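Long-range contacts in CopN (Chlamydia pneumoniae, PDB 4NRH), which probably acts as a gatekeeper of type III secretion, binding a translocator chaperone so that translocator secretion is ordered relative to other substrates: residues A[140-145]-A[187-192]; A[192-197]-A[277-282]; A[197-202]-A[232-237]. All coordinates share one frame; numbering follows the deposited sequence.

Contact 1. Residues A[140-145]-A[187-192]; sequences DQLLSM and TETRNL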
ATOM      1  N   ASP A 140       1.148  -8.989  -9.547  1.00 29.74           N
ATOM      2  CA  ASP A 140       0.611  -9.335 -10.858  1.00 40.14           C
ATOM      3  C   ASP A 140      -0.125 -10.673 -10.853  1.00 48.47           C
ATOM      4  O   ASP A 140      -1.193 -10.803 -11.453  1.00 50.74           O
ATOM      5  CB  ASP A 140       1.731  -9.362 -11.897  1.00 39.63           C
ATOM      6  CG  ASP A 140       2.305  -7.985 -12.167  1.00 58.01           C
ATOM      7  OD1 ASP A 140       1.603  -6.986 -11.903  1.00 59.45           O
ATOM      8  OD2 ASP A 140       3.457  -7.901 -12.641  1.00 65.92           O
ATOM      9  N   GLN A 141       0.452 -11.665 -10.181  1.00 41.13           N
ATOM     10  CA  GLN A 141      -0.168 -12.982 -10.082  1.00 41.40           C
ATOM     11  C   GLN A 141      -1.494 -12.900  -9.333  1.00 40.17           C
ATOM     12  O   GLN A 141      -2.460 -13.574  -9.691  1.00 35.08           O
ATOM     13  CB  GLN A 141       0.772 -13.976  -9.395  1.00 30.15           C
ATOM     14  CG  GLN A 141       2.014 -14.305 -10.210  1.00 34.70           C
ATOM     15  CD  GLN A 141       3.019 -15.135  -9.436  1.00 49.04           C
ATOM     16  OE1 GLN A 141       3.017 -15.147  -8.206  1.00 48.27           O
ATOM     17  NE2 GLN A 141       3.887 -15.836 -10.157  1.00 59.16           N
ATOM     18  N   LEU A 142      -1.531 -12.080  -8.287  1.00 41.04           N
ATOM     19  CA  LEU A 142      -2.768 -11.830  -7.557  1.00 38.71           C
ATOM     20  C   LEU A 142      -3.808 -11.170  -8.459  1.00 42.02           C
ATOM     21  O   LEU A 142      -4.990 -11.503  -8.402  1.00 39.31           O
ATOM     22  CB  LEU A 142      -2.506 -10.956  -6.328  1.00 40.14           C
ATOM     23  CG  LEU A 142      -1.725 -11.601  -5.180  1.00 42.55           C
ATOM     24  CD1 LEU A 142      -1.512 -10.607  -4.049  1.00 35.28           C
ATOM     25  CD2 LEU A 142      -2.443 -12.843  -4.677  1.00 37.99           C
ATOM     26  N   LEU A 143      -3.359 -10.235  -9.291  1.00 40.76           N
ATOM     27  CA  LEU A 143      -4.251  -9.532 -10.207  1.00 37.50           C
ATOM     28  C   LEU A 143      -4.867 -10.478 -11.232  1.00 38.72           C
ATOM     29  O   LEU A 143      -6.085 -10.500 -11.411  1.00 31.29           O
ATOM     30  CB  LEU A 143      -3.506  -8.405 -10.926  1.00 32.18           C
ATOM     31  CG  LEU A 143      -4.345  -7.605 -11.926  1.00 34.88           C
ATOM     32  CD1 LEU A 143      -5.449  -6.838 -11.213  1.00 38.23           C
ATOM     33  CD2 LEU A 143      -3.471  -6.665 -12.743  1.00 40.13           C
ATOM     34  N   SER A 144      -4.018 -11.256 -11.898  1.00 35.38           N
ATOM     35  CA  SER A 144      -4.467 -12.236 -12.883  1.00 41.95           C
ATOM     36  C   SER A 144      -5.445 -13.227 -12.263  1.00 46.89           C
ATOM     37  O   SER A 144      -6.409 -13.650 -12.901  1.00 58.23           O
ATOM     38  CB  SER A 144      -3.275 -12.982 -13.483  1.00 43.83           C
ATOM     39  OG  SER A 144      -2.306 -12.077 -13.980  1.00 58.44           O
ATOM     40  N   MET A 145      -5.177 -13.597 -11.015  1.00 42.79           N
ATOM     41  CA  MET A 145      -6.026 -14.524 -10.278  1.00 45.42           C
ATOM     42  C   MET A 145      -7.426 -13.951 -10.077  1.00 52.85           C
ATOM     43  O   MET A 145      -8.425 -14.626 -10.322  1.00 55.07           O
ATOM     44  CB  MET A 145      -5.389 -14.863  -8.928  1.00 44.77           C
ATOM     45  CG  MET A 145      -6.101 -15.956  -8.154  1.00 45.07           C
ATOM     46  SD  MET A 145      -5.313 -16.281  -6.566  1.00 93.21           S
ATOM     47  CE  MET A 145      -3.608 -16.484  -7.074  1.00 27.47           C
ATOM     48  N   THR A 187       2.421  -7.324   1.683  1.00 37.88           N
ATOM     49  CA  THR A 187       3.065  -6.289   0.881  1.00 31.88           C
ATOM     50  C   THR A 187       2.582  -6.343  -0.566  1.00 33.14           C
ATOM     51  O   THR A 187       2.236  -5.317  -1.153  1.00 33.27           O
ATOM     52  CB  THR A 187       4.602  -6.426   0.911  1.00 34.53           C
ATOM     53  OG1 THR A 187       5.080  -6.211   2.246  1.00 37.37           O
ATOM     54  CG2 THR A 187       5.251  -5.410  -0.020  1.00 28.52           C
ATOM     55  N   GLU A 188       2.557  -7.546  -1.131  1.00 41.41           N
ATOM     56  CA  GLU A 188       2.095  -7.751  -2.500  1.00 33.66           C
ATOM     57  C   GLU A 188       0.617  -7.413  -2.658  1.00 41.26           C
ATOM     58  O   GLU A 188       0.200  -6.883  -3.688  1.00 33.58           O
ATOM     59  CB  GLU A 188       2.352  -9.195  -2.945  1.00 31.36           C
ATOM     60  CG  GLU A 188       3.825  -9.560  -3.091  1.00 45.22           C
ATOM     61  CD  GLU A 188       4.562  -8.672  -4.082  1.00 52.75           C
ATOM     62  OE1 GLU A 188       3.925  -8.175  -5.036  1.00 54.57           O
ATOM     63  OE2 GLU A 188       5.782  -8.471  -3.905  1.00 57.82           O
ATOM     64  N   THR A 189      -0.173  -7.723  -1.634  1.00 25.61           N
ATOM     65  CA  THR A 189      -1.604  -7.448  -1.669  1.00 37.51           C
ATOM     66  C   THR A 189      -1.863  -5.946  -1.557  1.00 34.60           C
ATOM     67  O   THR A 189      -2.792  -5.421  -2.172  1.00 39.43           O
ATOM     68  CB  THR A 189      -2.350  -8.194  -0.544  1.00 39.01           C
ATOM     69  OG1 THR A 189      -2.094  -9.599  -0.650  1.00 39.07           O
ATOM     70  CG2 THR A 189      -3.850  -7.950  -0.637  1.00 38.14           C
ATOM     71  N   ARG A 190      -1.035  -5.257  -0.777  1.00 30.93           N
ATOM     72  CA  ARG A 190      -1.093  -3.800  -0.707  1.00 36.58           C
ATOM     73  C   ARG A 190      -0.772  -3.187  -2.067  1.00 28.90           C
ATOM     74  O   ARG A 190      -1.385  -2.202  -2.475  1.00 34.65           O
ATOM     75  CB  ARG A 190      -0.138  -3.261   0.363  1.00 29.23           C
ATOM     76  CG  ARG A 190      -0.608  -3.503   1.789  1.00 30.67           C
ATOM     77  CD  ARG A 190       0.335  -2.864   2.797  1.00 34.80           C
ATOM     78  NE  ARG A 190      -0.196  -2.930   4.155  1.00 39.12           N
ATOM     79  CZ  ARG A 190       0.288  -3.717   5.110  1.00 43.59           C
ATOM     80  NH1 ARG A 190       1.322  -4.510   4.859  1.00 36.44           N
ATOM     81  NH2 ARG A 190      -0.262  -3.712   6.317  1.00 43.36           N
ATOM     82  N   ASN A 191       0.201  -3.772  -2.760  1.00 26.15           N
ATOM     83  CA  ASN A 191       0.538  -3.345  -4.111  1.00 30.95           C
ATOM     84  C   ASN A 191      -0.617  -3.595  -5.073  1.00 36.23           C
ATOM     85  O   ASN A 191      -0.850  -2.813  -5.993  1.00 39.39           O
ATOM     86  CB  ASN A 191       1.798  -4.058  -4.604  1.00 35.29           C
ATOM     87  CG  ASN A 191       3.039  -3.644  -3.839  1.00 32.58           C
ATOM     88  OD1 ASN A 191       3.028  -2.656  -3.103  1.00 42.32           O
ATOM     89  ND2 ASN A 191       4.117  -4.401  -4.006  1.00 35.48           N
ATOM     90  N   LEU A 192      -1.331  -4.697  -4.859  1.00 33.61           N
ATOM     91  CA  LEU A 192      -2.521  -5.010  -5.643  1.00 32.61           C
ATOM     92  C   LEU A 192      -3.586  -3.934  -5.465  1.00 31.05           C
ATOM     93  O   LEU A 192      -4.198  -3.488  -6.435  1.00 35.11           O
ATOM     94  CB  LEU A 192      -3.083  -6.379  -5.254  1.00 26.83           C
ATOM     95  CG  LEU A 192      -4.418  -6.756  -5.903  1.00 30.90           C
ATOM     96  CD1 LEU A 192      -4.294  -6.755  -7.421  1.00 36.04           C
ATOM     97  CD2 LEU A 192      -4.907  -8.104  -5.401  1.00 43.93           C
TER

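Contact 2. Residues A[192-197]-A[277-282]; sequences LQAVLT and SSRLFS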
ATOM      1  N   LEU A 192      -1.331  -4.697  -4.859  1.00 33.61           N
ATOM      2  CA  LEU A 192      -2.521  -5.010  -5.643  1.00 32.61           C
ATOM      3  C   LEU A 192      -3.586  -3.934  -5.465  1.00 31.05           C
ATOM      4  O   LEU A 192      -4.198  -3.488  -6.435  1.00 35.11           O
ATOM      5  CB  LEU A 192      -3.083  -6.379  -5.254  1.00 26.83           C
ATOM      6  CG  LEU A 192      -4.418  -6.756  -5.903  1.00 30.90           C
ATOM      7  CD1 LEU A 192      -4.294  -6.755  -7.421  1.00 36.04           C
ATOM      8  CD2 LEU A 192      -4.907  -8.104  -5.401  1.00 43.93           C
ATOM      9  N   GLN A 193      -3.808  -3.531  -4.217  1.00 29.61           N
ATOM     10  CA  GLN A 193      -4.805  -2.512  -3.905  1.00 34.60           C
ATOM     11  C   GLN A 193      -4.457  -1.179  -4.561  1.00 29.29           C
ATOM     12  O   GLN A 193      -5.343  -0.422  -4.953  1.00 30.23           O
ATOM     13  CB  GLN A 193      -4.935  -2.336  -2.391  1.00 33.37           C
ATOM     14  CG  GLN A 193      -5.499  -3.551  -1.672  1.00 29.51           C
ATOM     15  CD  GLN A 193      -5.802  -3.276  -0.213  1.00 44.39           C
ATOM     16  OE1 GLN A 193      -5.007  -2.654   0.493  1.00 40.50           O
ATOM     17  NE2 GLN A 193      -6.961  -3.734   0.247  1.00 41.11           N
ATOM     18  N   ALA A 194      -3.162  -0.900  -4.677  1.00 34.24           N
ATOM     19  CA  ALA A 194      -2.698   0.309  -5.348  1.00 38.36           C
ATOM     20  C   ALA A 194      -2.999   0.232  -6.841  1.00 40.66           C
ATOM     21  O   ALA A 194      -3.491   1.190  -7.439  1.00 41.11           O
ATOM     22  CB  ALA A 194      -1.209   0.515  -5.112  1.00 27.15           C
ATOM     23  N   VAL A 195      -2.695  -0.918  -7.434  1.00 31.75           N
ATOM     24  CA  VAL A 195      -2.979  -1.174  -8.841  1.00 31.91           C
ATOM     25  C   VAL A 195      -4.473  -1.046  -9.145  1.00 39.49           C
ATOM     26  O   VAL A 195      -4.863  -0.489 -10.173  1.00 43.34           O
ATOM     27  CB  VAL A 195      -2.479  -2.577  -9.258  1.00 35.63           C
ATOM     28  CG1 VAL A 195      -3.039  -2.975 -10.615  1.00 37.62           C
ATOM     29  CG2 VAL A 195      -0.959  -2.610  -9.278  1.00 31.17           C
ATOM     30  N   LEU A 196      -5.303  -1.543  -8.232  1.00 36.50           N
ATOM     31  CA  LEU A 196      -6.755  -1.499  -8.396  1.00 36.14           C
ATOM     32  C   LEU A 196      -7.306  -0.078  -8.498  1.00 33.94           C
ATOM     33  O   LEU A 196      -8.318   0.150  -9.160  1.00 33.15           O
ATOM     34  CB  LEU A 196      -7.443  -2.231  -7.239  1.00 28.80           C
ATOM     35  CG  LEU A 196      -7.379  -3.759  -7.263  1.00 33.98           C
ATOM     36  CD1 LEU A 196      -8.001  -4.339  -6.005  1.00 37.30           C
ATOM     37  CD2 LEU A 196      -8.069  -4.298  -8.504  1.00 37.63           C
ATOM     38  N   THR A 197      -6.651   0.870  -7.835  1.00 31.07           N
ATOM     39  CA  THR A 197      -7.084   2.265  -7.875  1.00 34.92           C
ATOM     40  C   THR A 197      -7.054   2.815  -9.298  1.00 32.71           C
ATOM     41  O   THR A 197      -7.896   3.633  -9.672  1.00 37.87           O
ATOM     42  CB  THR A 197      -6.212   3.159  -6.974  1.00 29.42           C
ATOM     43  OG1 THR A 197      -4.870   3.186  -7.476  1.00 36.71           O
ATOM     44  CG2 THR A 197      -6.207   2.636  -5.544  1.00 29.91           C
ATOM     45  N   SER A 277      -3.205   5.787  -6.439  1.00 38.77           N
ATOM     46  CA  SER A 277      -2.439   5.558  -5.217  1.00 39.11           C
ATOM     47  C   SER A 277      -0.974   5.967  -5.335  1.00 42.57           C
ATOM     48  O   SER A 277      -0.327   5.715  -6.350  1.00 35.04           O
ATOM     49  CB  SER A 277      -2.525   4.087  -4.812  1.00 38.70           C
ATOM     50  OG  SER A 277      -1.684   3.817  -3.704  1.00 33.62           O
ATOM     51  N   SER A 278      -0.466   6.603  -4.283  1.00 38.70           N
ATOM     52  CA  SER A 278       0.932   7.014  -4.220  1.00 34.55           C
ATOM     53  C   SER A 278       1.860   5.803  -4.221  1.00 37.83           C
ATOM     54  O   SER A 278       3.022   5.896  -4.619  1.00 39.36           O
ATOM     55  CB  SER A 278       1.183   7.864  -2.974  1.00 36.06           C
ATOM     56  OG  SER A 278       1.130   7.079  -1.795  1.00 31.40           O
ATOM     57  N   ARG A 279       1.335   4.669  -3.770  1.00 40.26           N
ATOM     58  CA  ARG A 279       2.097   3.428  -3.687  1.00 32.89           C
ATOM     59  C   ARG A 279       2.490   2.901  -5.070  1.00 32.32           C
ATOM     60  O   ARG A 279       3.417   2.103  -5.199  1.00 33.94           O
ATOM     61  CB  ARG A 279       1.290   2.372  -2.927  1.00 28.72           C
ATOM     62  CG  ARG A 279       2.097   1.176  -2.461  1.00 32.97           C
ATOM     63  CD  ARG A 279       1.231   0.217  -1.665  1.00 35.21           C
ATOM     64  NE  ARG A 279       1.960  -0.987  -1.279  1.00 39.64           N
ATOM     65  CZ  ARG A 279       2.687  -1.094  -0.174  1.00 31.64           C
ATOM     66  NH1 ARG A 279       2.787  -0.067   0.660  1.00 30.54           N
ATOM     67  NH2 ARG A 279       3.316  -2.229   0.100  1.00 33.20           N
ATOM     68  N   LEU A 280       1.778   3.354  -6.098  1.00 32.75           N
ATOM     69  CA  LEU A 280       2.072   2.977  -7.480  1.00 34.53           C
ATOM     70  C   LEU A 280       3.475   3.385  -7.921  1.00 42.16           C
ATOM     71  O   LEU A 280       4.044   2.785  -8.833  1.00 42.85           O
ATOM     72  CB  LEU A 280       1.049   3.604  -8.427  1.00 32.13           C
ATOM     73  CG  LEU A 280      -0.355   3.011  -8.444  1.00 37.96           C
ATOM     74  CD1 LEU A 280      -1.197   3.742  -9.467  1.00 34.49           C
ATOM     75  CD2 LEU A 280      -0.298   1.526  -8.753  1.00 37.06           C
ATOM     76  N   PHE A 281       4.027   4.405  -7.273  1.00 35.73           N
ATOM     77  CA  PHE A 281       5.318   4.951  -7.674  1.00 36.04           C
ATOM     78  C   PHE A 281       6.409   4.603  -6.664  1.00 37.09           C
ATOM     79  O   PHE A 281       6.295   4.912  -5.478  1.00 43.57           O
ATOM     80  CB  PHE A 281       5.216   6.469  -7.850  1.00 34.01           C
ATOM     81  CG  PHE A 281       4.119   6.894  -8.789  1.00 31.67           C
ATOM     82  CD1 PHE A 281       2.830   7.098  -8.323  1.00 35.90           C
ATOM     83  CD2 PHE A 281       4.375   7.077 -10.138  1.00 29.41           C
ATOM     84  CE1 PHE A 281       1.818   7.483  -9.184  1.00 44.62           C
ATOM     85  CE2 PHE A 281       3.368   7.463 -11.003  1.00 37.29           C
ATOM     86  CZ  PHE A 281       2.088   7.665 -10.524  1.00 41.62           C
ATOM     87  N   SER A 282       7.464   3.955  -7.147  1.00 36.18           N
ATOM     88  CA  SER A 282       8.560   3.512  -6.292  1.00 41.64           C
ATOM     89  C   SER A 282       9.510   4.648  -5.921  1.00 44.85           C
ATOM     90  O   SER A 282      10.344   4.498  -5.029  1.00 44.41           O
ATOM     91  CB  SER A 282       9.342   2.390  -6.978  1.00 37.63           C
ATOM     92  OG  SER A 282       9.799   2.801  -8.255  1.00 47.58           O
TER

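Contact 3. Residues A[197-202]-A[232-237]; sequences TSYDYF and SYHKII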
ATOM      1  N   THR A 197      -6.651   0.870  -7.835  1.00 31.07           N
ATOM      2  CA  THR A 197      -7.084   2.265  -7.875  1.00 34.92           C
ATOM      3  C   THR A 197      -7.054   2.815  -9.298  1.00 32.71           C
ATOM      4  O   THR A 197      -7.896   3.633  -9.672  1.00 37.87           O
ATOM      5  CB  THR A 197      -6.212   3.159  -6.974  1.00 29.42           C
ATOM      6  OG1 THR A 197      -4.870   3.186  -7.476  1.00 36.71           O
ATOM      7  CG2 THR A 197      -6.207   2.636  -5.544  1.00 29.91           C
ATOM      8  N   SER A 198      -6.081   2.367 -10.086  1.00 30.44           N
ATOM      9  CA  SER A 198      -5.973   2.783 -11.479  1.00 31.33           C
ATOM     10  C   SER A 198      -7.142   2.254 -12.300  1.00 28.78           C
ATOM     11  O   SER A 198      -7.791   3.008 -13.023  1.00 30.60           O
ATOM     12  CB  SER A 198      -4.654   2.306 -12.086  1.00 34.93           C
ATOM     13  OG  SER A 198      -3.549   2.825 -11.375  1.00 49.14           O
ATOM     14  N   TYR A 199      -7.398   0.954 -12.188  1.00 31.38           N
ATOM     15  CA  TYR A 199      -8.522   0.331 -12.878  1.00 37.40           C
ATOM     16  C   TYR A 199      -9.833   1.000 -12.485  1.00 37.74           C
ATOM     17  O   TYR A 199     -10.693   1.238 -13.328  1.00 48.78           O
ATOM     18  CB  TYR A 199      -8.580  -1.169 -12.581  1.00 37.40           C
ATOM     19  CG  TYR A 199      -7.520  -1.976 -13.300  1.00 38.94           C
ATOM     20  CD1 TYR A 199      -6.256  -2.148 -12.752  1.00 41.32           C
ATOM     21  CD2 TYR A 199      -7.786  -2.564 -14.530  1.00 40.12           C
ATOM     22  CE1 TYR A 199      -5.286  -2.886 -13.408  1.00 44.21           C
ATOM     23  CE2 TYR A 199      -6.826  -3.304 -15.192  1.00 40.97           C
ATOM     24  CZ  TYR A 199      -5.579  -3.462 -14.628  1.00 47.55           C
ATOM     25  OH  TYR A 199      -4.622  -4.198 -15.289  1.00 50.38           O
ATOM     26  N   ASP A 200      -9.972   1.303 -11.198  1.00 35.99           N
ATOM     27  CA  ASP A 200     -11.155   1.994 -10.696  1.00 41.00           C
ATOM     28  C   ASP A 200     -11.269   3.383 -11.311  1.00 43.30           C
ATOM     29  O   ASP A 200     -12.356   3.815 -11.700  1.00 46.28           O
ATOM     30  CB  ASP A 200     -11.113   2.093  -9.169  1.00 45.98           C
ATOM     31  CG  ASP A 200     -12.274   2.893  -8.604  1.00 61.70           C
ATOM     32  OD1 ASP A 200     -12.170   4.138  -8.543  1.00 66.57           O
ATOM     33  OD2 ASP A 200     -13.291   2.278  -8.219  1.00 66.77           O
ATOM     34  N   TYR A 201     -10.140   4.079 -11.394  1.00 35.53           N
ATOM     35  CA  TYR A 201     -10.107   5.424 -11.952  1.00 32.33           C
ATOM     36  C   TYR A 201     -10.483   5.431 -13.431  1.00 36.18           C
ATOM     37  O   TYR A 201     -11.350   6.194 -13.853  1.00 35.27           O
ATOM     38  CB  TYR A 201      -8.721   6.046 -11.764  1.00 34.55           C
ATOM     39  CG  TYR A 201      -8.589   7.434 -12.349  1.00 41.25           C
ATOM     40  CD1 TYR A 201      -9.245   8.514 -11.774  1.00 41.10           C
ATOM     41  CD2 TYR A 201      -7.811   7.664 -13.477  1.00 40.25           C
ATOM     42  CE1 TYR A 201      -9.130   9.783 -12.304  1.00 37.06           C
ATOM     43  CE2 TYR A 201      -7.689   8.932 -14.013  1.00 50.01           C
ATOM     44  CZ  TYR A 201      -8.352   9.988 -13.422  1.00 42.80           C
ATOM     45  OH  TYR A 201      -8.239  11.253 -13.946  1.00 50.11           O
ATOM     46  N   PHE A 202      -9.843   4.567 -14.210  1.00 35.65           N
ATOM     47  CA  PHE A 202     -10.068   4.531 -15.652  1.00 38.71           C
ATOM     48  C   PHE A 202     -11.445   3.991 -16.028  1.00 44.02           C
ATOM     49  O   PHE A 202     -12.027   4.424 -17.020  1.00 45.16           O
ATOM     50  CB  PHE A 202      -8.972   3.710 -16.334  1.00 39.96           C
ATOM     51  CG  PHE A 202      -7.618   4.357 -16.283  1.00 44.07           C
ATOM     52  CD1 PHE A 202      -7.438   5.649 -16.751  1.00 42.57           C
ATOM     53  CD2 PHE A 202      -6.529   3.682 -15.762  1.00 37.75           C
ATOM     54  CE1 PHE A 202      -6.195   6.252 -16.704  1.00 36.06           C
ATOM     55  CE2 PHE A 202      -5.286   4.279 -15.712  1.00 34.63           C
ATOM     56  CZ  PHE A 202      -5.118   5.566 -16.184  1.00 34.39           C
ATOM     57  N   SER A 232      -1.750   0.286 -20.152  1.00 41.78           N
ATOM     58  CA  SER A 232      -0.827   1.231 -20.775  1.00 43.79           C
ATOM     59  C   SER A 232      -0.266   2.179 -19.722  1.00 41.22           C
ATOM     60  O   SER A 232       0.928   2.476 -19.712  1.00 44.32           O
ATOM     61  CB  SER A 232      -1.522   2.021 -21.887  1.00 42.45           C
ATOM     62  OG  SER A 232      -1.737   1.215 -23.032  1.00 65.96           O
ATOM     63  N   TYR A 233      -1.147   2.650 -18.845  1.00 35.84           N
ATOM     64  CA  TYR A 233      -0.777   3.522 -17.733  1.00 40.86           C
ATOM     65  C   TYR A 233       0.303   2.880 -16.868  1.00 37.07           C
ATOM     66  O   TYR A 233       1.289   3.523 -16.507  1.00 36.25           O
ATOM     67  CB  TYR A 233      -2.017   3.850 -16.896  1.00 40.86           C
ATOM     68  CG  TYR A 233      -1.778   4.773 -15.723  1.00 36.15           C
ATOM     69  CD1 TYR A 233      -1.287   6.059 -15.909  1.00 37.59           C
ATOM     70  CD2 TYR A 233      -2.076   4.369 -14.428  1.00 41.03           C
ATOM     71  CE1 TYR A 233      -1.079   6.908 -14.836  1.00 41.50           C
ATOM     72  CE2 TYR A 233      -1.877   5.208 -13.350  1.00 40.83           C
ATOM     73  CZ  TYR A 233      -1.377   6.477 -13.558  1.00 45.31           C
ATOM     74  OH  TYR A 233      -1.175   7.313 -12.483  1.00 44.94           O
ATOM     75  N   HIS A 234       0.109   1.607 -16.539  1.00 41.82           N
ATOM     76  CA  HIS A 234       1.059   0.869 -15.714  1.00 45.51           C
ATOM     77  C   HIS A 234       2.348   0.571 -16.472  1.00 47.70           C
ATOM     78  O   HIS A 234       3.427   0.538 -15.883  1.00 52.15           O
ATOM     79  CB  HIS A 234       0.426  -0.429 -15.214  1.00 40.58           C
ATOM     80  CG  HIS A 234      -0.690  -0.215 -14.242  1.00 58.03           C
ATOM     81  ND1 HIS A 234      -1.792  -1.040 -14.179  1.00 65.06           N
ATOM     82  CD2 HIS A 234      -0.873   0.731 -13.291  1.00 55.47           C
ATOM     83  CE1 HIS A 234      -2.607  -0.609 -13.234  1.00 66.32           C
ATOM     84  NE2 HIS A 234      -2.073   0.463 -12.678  1.00 59.58           N
ATOM     85  N   LYS A 235       2.226   0.349 -17.777  1.00 42.16           N
ATOM     86  CA  LYS A 235       3.389   0.141 -18.633  1.00 46.72           C
ATOM     87  C   LYS A 235       4.265   1.385 -18.643  1.00 52.79           C
ATOM     88  O   LYS A 235       5.493   1.301 -18.595  1.00 59.94           O
ATOM     89  CB  LYS A 235       2.955  -0.208 -20.058  1.00 58.15           C
ATOM     90  CG  LYS A 235       4.096  -0.598 -20.983  1.00 70.30           C
ATOM     91  CD  LYS A 235       3.573  -1.128 -22.309  1.00 80.38           C
ATOM     92  CE  LYS A 235       4.706  -1.396 -23.286  1.00 92.16           C
ATOM     93  NZ  LYS A 235       4.197  -1.866 -24.607  1.00 98.85           N
ATOM     94  N   ILE A 236       3.617   2.543 -18.705  1.00 51.86           N
ATOM     95  CA  ILE A 236       4.311   3.823 -18.704  1.00 49.26           C
ATOM     96  C   ILE A 236       4.923   4.123 -17.333  1.00 55.65           C
ATOM     97  O   ILE A 236       6.059   4.588 -17.243  1.00 57.02           O
ATOM     98  CB  ILE A 236       3.361   4.962 -19.123  1.00 40.55           C
ATOM     99  CG1 ILE A 236       2.944   4.788 -20.584  1.00 47.85           C
ATOM    100  CG2 ILE A 236       4.020   6.306 -18.940  1.00 48.51           C
ATOM    101  CD1 ILE A 236       2.030   5.881 -21.093  1.00 54.91           C
ATOM    102  N   ILE A 237       4.168   3.850 -16.271  1.00 52.67           N
ATOM    103  CA  ILE A 237       4.663   4.045 -14.911  1.00 47.85           C
ATOM    104  C   ILE A 237       5.864   3.146 -14.625  1.00 53.31           C
ATOM    105  O   ILE A 237       6.840   3.569 -14.003  1.00 64.41           O
ATOM    106  CB  ILE A 237       3.561   3.769 -13.863  1.00 52.75           C
ATOM    107  CG1 ILE A 237       2.543   4.909 -13.846  1.00 48.15           C
ATOM    108  CG2 ILE A 237       4.155   3.599 -12.474  1.00 65.00           C
ATOM    109  CD1 ILE A 237       1.505   4.766 -12.757  1.00 53.53           C
TER

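Contact 1. Residues A[140-145]-A[187-192]
Leu192 of helix 179-215 holds CG anti to its backbone N (chi1 174°), which sets CG on the side of helix 139-149; Leu142 of that helix holds CG beside its own N, anti to the carbonyl carbon (chi1 -70°). The methyls of Leu192 divide the work. CD2 lies 3.8 Å from Leu142 CB, while CD1 rests against the next residue, 3.9 Å from Leu143 CA and also touching Leu143 CB and CD1. Leu142 also meets Thr189, at about a right angle, its CD1 3.6 Å from Thr189 OG1. That hydroxyl is hydrogen-bonded to Leu185 O one turn back in its own helix, which leaves its contact with the methyl as plain packing. This is helix-helix packing of segment 140-145, within the HrpJ-like domain range, against the long helix 179-215; the segment axes approach to 9.2 Å at a crossing angle of -59°. Leu146 adds to the cover of Leu192, and Met163 and Met166 of helix 152-172 touch Thr189. Just beyond the segments, Glu188 OE1 makes a weak hydrogen bond to Cys139 N. Between the segments themselves no hydrogen bond forms: they meet through leucine methyl and methylene packing, with the buried Thr189 hydroxyl satisfied inside its own helix.

Contact 2. Residues A[192-197]-A[277-282]
Thr197 OG1 receives the backbone N-H of Ser277 in a nearly straight but long hydrogen bond, 3.3 Å from Ser277 N at 168°. One turn earlier on the same helix face, Ala194 CB points at the loop and is met by Ser277 OG at 3.6 Å and Arg279 CB at 3.8 Å. Leu280 comes in beside them: its CD2 lies 3.5 Å from Ala194 O and also touches Ala194 CB and, more loosely, Val195 CG2. Thr197 OG1 sits between its own backbone N and carbonyl carbon (chi1 65°), the rotamer from which it accepts the Ser277 N-H. The segment 277-282 lies within the range of the third helical domain of the CopN family, in the loop between helices 259-272 and 284-301, against the middle of helix 179-215. The loop contains an ST turn, in which Ser277 OG, anti to its backbone N (chi1 174°), accepts from Arg279 N at 3.1 Å; a single 3-10 turn, 278-280, overlaps it. Farther out, the chain of the chaperone SycD takes up the polar ends: Glu23 of that chain hydrogen-bonds Ser277 OG, its Asp29 forms a salt bridge with Arg279 NH2, and its Phe27 O accepts from Arg279 NH1.

Contact 3. Residues A[197-202]-A[232-237]
Helix 179-215 packs here on helix 226-237, which belongs to the third helical domain of the type III secretion CopN family; the segments run roughly antiparallel, at 134°. They meet through four aromatic side chains, Tyr199, Phe202, Tyr233 and His234, together with Ser198. Ser198 OG and His234 NE2 share a hydrogen bond of 3.1 Å, with the hydroxyl at the edge of the imidazole near its plane. Ser198 OG also lies at the edge of the Tyr233 ring, 3.5 Å from Tyr233 CE2. At the adjacent rim atom, His234 CE1, Tyr199 CE1 comes to 3.5 Å, the two rings crossing obliquely. Phe202 and Tyr233 form an offset edge-to-face pair with planes at 77°. The Phe202 edge is turned to the Tyr233 face, with Phe202 CZ over the rim 3.5 Å from Tyr233 CG, an atom held anti to its own backbone N (chi1 -179°). Ile237 CD1 rests over the rim of the opposite face. The segment axes stay 11.2 Å apart, a separation spanned by these large side chains. Tyr233 OH is hydrogen-bonded to Thr276 OG1 in the loop beyond helix 259-272, whose Ala272 touches the same ring. The Tyr199 ring also meets that of Tyr152 of helix 152-172, the planes nearly parallel. Behind helix 226-237, Ile236 packs on Phe269 of helix 259-272 and on Val247 of helix 244-255.

How the contacts relate
All three contacts use helix 179-215 and follow one another along it: contacts 1 and 2 share Leu192, contacts 2 and 3 share Thr197. The centres of contacts 1 and 2 are about 10 Å apart, those of contacts 2 and 3 about 9 Å. Arg279 of contact 2 reaches contact 1, its NE 2.7 Å from Asn191 OD1 in a probable hydrogen bond. Toward contact 3, Val195 CG1 packs 3.6 Å from His234 CE1. Contacts 1 and 3 also touch directly, Leu143 CD2 lying 3.7 Å from Tyr199 OH. The chaperone SycD chain borders all three, most extensively contact 2, whereas the sodium site, at Ala23, Asn26 and Ile29, belongs to the N-terminal part of the chain.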